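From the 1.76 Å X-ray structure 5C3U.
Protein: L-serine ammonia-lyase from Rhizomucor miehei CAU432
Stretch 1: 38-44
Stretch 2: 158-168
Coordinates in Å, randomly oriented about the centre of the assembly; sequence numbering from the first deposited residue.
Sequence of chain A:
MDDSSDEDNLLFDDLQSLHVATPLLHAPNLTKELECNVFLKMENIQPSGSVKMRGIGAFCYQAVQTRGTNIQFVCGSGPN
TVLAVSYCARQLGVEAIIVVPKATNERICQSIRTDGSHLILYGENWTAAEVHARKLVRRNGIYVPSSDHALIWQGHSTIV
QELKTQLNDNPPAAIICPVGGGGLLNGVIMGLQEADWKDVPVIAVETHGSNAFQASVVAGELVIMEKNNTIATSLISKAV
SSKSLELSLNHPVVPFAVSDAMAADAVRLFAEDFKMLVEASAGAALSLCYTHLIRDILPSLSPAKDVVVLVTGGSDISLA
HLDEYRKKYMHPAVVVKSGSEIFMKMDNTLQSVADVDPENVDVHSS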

# COMPACT_ATOMS: atom_id res chain seq x y z
N VAL A 38 -7.98 3.22 18.68
CA VAL A 38 -7.19 2.87 17.51
C VAL A 38 -7.74 1.59 16.90
O VAL A 38 -7.85 0.56 17.58
CB VAL A 38 -5.69 2.71 17.88
CG1 VAL A 38 -4.86 2.25 16.69
CG2 VAL A 38 -5.15 4.04 18.41
N PHE A 39 -8.10 1.68 15.61
CA PHE A 39 -8.57 0.54 14.86
C PHE A 39 -7.59 0.24 13.73
O PHE A 39 -7.05 1.16 13.11
CB PHE A 39 -9.94 0.81 14.26
CG PHE A 39 -11.03 0.94 15.28
CD1 PHE A 39 -11.39 2.19 15.76
CD2 PHE A 39 -11.69 -0.20 15.75
CE1 PHE A 39 -12.41 2.31 16.71
CE2 PHE A 39 -12.71 -0.08 16.68
CZ PHE A 39 -13.06 1.17 17.16
N LEU A 40 -7.38 -1.04 13.47
CA LEU A 40 -6.42 -1.46 12.46
C LEU A 40 -7.15 -2.19 11.35
O LEU A 40 -7.79 -3.22 11.60
CB LEU A 40 -5.36 -2.36 13.09
CG LEU A 40 -4.64 -1.80 14.32
CD1 LEU A 40 -3.74 -2.87 14.91
CD2 LEU A 40 -3.86 -0.54 13.99
N LYS A 41 -7.07 -1.65 10.13
CA LYS A 41 -7.70 -2.28 8.95
C LYS A 41 -6.69 -3.26 8.34
O LYS A 41 -5.66 -2.85 7.81
CB LYS A 41 -8.13 -1.19 7.95
CG LYS A 41 -8.88 -1.69 6.73
CD LYS A 41 -10.11 -2.52 7.10
CE LYS A 41 -11.02 -2.67 5.89
NZ LYS A 41 -12.14 -3.62 6.17
N MET A 42 -6.98 -4.57 8.45
CA MET A 42 -5.98 -5.61 8.21
C MET A 42 -5.89 -6.15 6.77
O MET A 42 -6.33 -7.26 6.48
CB MET A 42 -6.20 -6.79 9.19
CG MET A 42 -6.23 -6.38 10.66
SD MET A 42 -4.66 -5.64 11.17
CE MET A 42 -3.60 -7.08 11.03
N GLU A 43 -5.26 -5.38 5.89
CA GLU A 43 -5.07 -5.80 4.49
C GLU A 43 -4.07 -6.95 4.24
O GLU A 43 -3.97 -7.48 3.11
CB GLU A 43 -4.75 -4.56 3.64
CG GLU A 43 -5.85 -3.51 3.73
CD GLU A 43 -7.18 -4.02 3.18
OE1 GLU A 43 -7.23 -4.41 2.00
OE2 GLU A 43 -8.18 -4.03 3.94
N ASN A 44 -3.32 -7.35 5.28
CA ASN A 44 -2.43 -8.51 5.16
C ASN A 44 -3.20 -9.80 4.97
O ASN A 44 -2.63 -10.82 4.59
CB ASN A 44 -1.50 -8.61 6.39
CG ASN A 44 -2.27 -8.62 7.71
OD1 ASN A 44 -3.24 -7.87 7.89
ND2 ASN A 44 -1.84 -9.45 8.65
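Stretch 2, residues 158-168: TIVQELKTQLN

Stretch 2 is the end of a helix laid across a β-strand. Residues 158-166 are helical, continuing a helix that begins earlier in the chain, and the helix is kinked at its start here, where the N atoms of Ile159 and Val160 make no bond to the preceding turn. The i to i-4 bonds run from Glu162 N to Leu167 N, as in Leu163 N to Ile159 O at 3.0 Å, with that of Thr165 N to Gln161 O weak at 3.5 Å. The helix runs at 138° to strand 38-42, nearer antiparallel than parallel, and the two axes approach to 11.0 Å. Accordingly, early residues of stretch 2 meet the end of stretch 1 and late residues meet its beginning.

Thr158 does not reach the strand. Ile159 does: its CB points toward stretch 1, and its long aliphatic side chain, with chi1 and chi2 both t, packs its CG1 3.8 Å from CE of Lys41, while its CD1 lies 3.6 Å from OE2 of Glu43. Val160 points away and the modelled part of Gln161, which ends at CB, is out of reach, as expected of a helix that offers one side to its partner.

One turn after Thr158, Glu162 points toward the strand and supplies charge. Its OE2 lies 2.8 Å from NZ of Lys41, a salt bridge that is also a hydrogen bond donated by the lysine. Leu163 leaves the helix sideways, but its end comes nearer, so that CD2 rests 3.8 Å from CD of Lys41. A leucine suits this place because the methylenes of lysine are largely apolar, and its charge sits at the ammonium group. The CA atoms of Lys41 and Leu163 are 8.1 Å apart, leaving room for side chains between the backbones.

Lys164 and Thr165 make no contact with stretch 1. Gln166, a turn beyond Glu162, again points toward it, and its OE1 accepts a second hydrogen bond from NZ of Lys41 at 2.8 Å. The i, i+4 spacing thus brings a carboxylate and an amide oxygen to one buried lysine, whose extended outer side chain (chi3 and chi4 t) carries its charge to both.

Leu167 is the first residue to leave helical phi/psi, yet its N still bonds to Leu163 O at 2.8 Å. Its CD2 sits over a face of the Phe39 ring, 4.1 Å from CD1 of Phe39; measured to the ring centroid, Leu167 CD2 is 4.2 Å away and 14° off the ring normal, a CH-π contact between a methyl of the branched leucine side chain and a flat aromatic surface. Asn168, with positive phi, is past the helix and out of reach of stretch 1.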

# COMPACT_ATOMS: atom_id res chain seq x y z
N THR A 158 -12.86 0.59 -2.39
CA THR A 158 -13.68 -0.39 -1.69
C THR A 158 -13.33 -0.45 -0.19
O THR A 158 -14.17 -0.81 0.64
CB THR A 158 -13.63 -1.80 -2.33
OG1 THR A 158 -12.29 -2.31 -2.27
CG2 THR A 158 -14.11 -1.78 -3.78
N ILE A 159 -12.09 -0.11 0.17
CA ILE A 159 -11.70 -0.12 1.59
C ILE A 159 -12.59 0.81 2.45
O ILE A 159 -12.89 0.49 3.62
CB ILE A 159 -10.19 0.17 1.75
CG1 ILE A 159 -9.65 -0.50 3.04
CG2 ILE A 159 -9.89 1.67 1.63
CD1 ILE A 159 -8.14 -0.50 3.15
N VAL A 160 -13.06 1.91 1.87
CA VAL A 160 -13.80 2.91 2.65
C VAL A 160 -15.26 2.49 2.87
O VAL A 160 -15.80 2.67 3.95
CB VAL A 160 -13.67 4.32 2.06
CG1 VAL A 160 -14.55 5.30 2.82
CG2 VAL A 160 -12.21 4.75 2.11
N GLN A 161 -15.85 1.89 1.83
CA GLN A 161 -17.18 1.30 1.93
C GLN A 161 -17.24 0.27 3.07
O GLN A 161 -18.18 0.26 3.86
CB GLN A 161 -17.59 0.67 0.60
N GLU A 162 -16.20 -0.56 3.17
CA GLU A 162 -16.06 -1.48 4.29
C GLU A 162 -15.94 -0.75 5.63
O GLU A 162 -16.64 -1.09 6.60
CB GLU A 162 -14.87 -2.42 4.09
CG GLU A 162 -15.15 -3.61 3.18
CD GLU A 162 -13.90 -4.43 2.85
OE1 GLU A 162 -13.76 -4.85 1.67
OE2 GLU A 162 -13.06 -4.66 3.77
N LEU A 163 -15.05 0.25 5.68
CA LEU A 163 -14.80 1.00 6.91
C LEU A 163 -16.06 1.66 7.46
O LEU A 163 -16.28 1.66 8.68
CB LEU A 163 -13.73 2.07 6.68
CG LEU A 163 -12.26 1.66 6.61
CD1 LEU A 163 -11.44 2.95 6.59
CD2 LEU A 163 -11.87 0.79 7.80
N LYS A 164 -16.87 2.22 6.56
CA LYS A 164 -18.13 2.87 6.90
C LYS A 164 -19.06 1.93 7.64
O LYS A 164 -19.66 2.31 8.66
CB LYS A 164 -18.82 3.40 5.64
CG LYS A 164 -20.14 4.10 5.90
CD LYS A 164 -20.60 4.91 4.70
CE LYS A 164 -21.43 6.08 5.18
NZ LYS A 164 -22.01 6.89 4.07
N THR A 165 -19.19 0.71 7.14
CA THR A 165 -20.00 -0.31 7.78
C THR A 165 -19.40 -0.71 9.13
O THR A 165 -20.09 -0.68 10.16
CB THR A 165 -20.15 -1.55 6.88
OG1 THR A 165 -20.83 -1.17 5.68
CG2 THR A 165 -20.97 -2.62 7.57
N GLN A 166 -18.12 -1.05 9.12
CA GLN A 166 -17.44 -1.52 10.32
C GLN A 166 -17.42 -0.50 11.44
O GLN A 166 -17.42 -0.87 12.61
CB GLN A 166 -16.03 -2.00 9.98
CG GLN A 166 -16.04 -3.23 9.11
CD GLN A 166 -14.66 -3.63 8.62
OE1 GLN A 166 -13.87 -2.78 8.19
NE2 GLN A 166 -14.37 -4.92 8.65
N LEU A 167 -17.42 0.79 11.10
CA LEU A 167 -17.43 1.84 12.12
C LEU A 167 -18.83 2.39 12.39
O LEU A 167 -18.97 3.46 13.00
CB LEU A 167 -16.50 2.99 11.72
CG LEU A 167 -15.00 2.69 11.72
CD1 LEU A 167 -14.27 3.86 11.09
CD2 LEU A 167 -14.50 2.42 13.14
N ASN A 168 -19.84 1.67 11.90
CA ASN A 168 -21.25 2.02 12.17
C ASN A 168 -21.60 3.43 11.72
O ASN A 168 -22.31 4.16 12.41
CB ASN A 168 -21.57 1.84 13.66
CG ASN A 168 -21.24 0.44 14.17
OD1 ASN A 168 -21.81 -0.54 13.72
ND2 ASN A 168 -20.32 0.36 15.14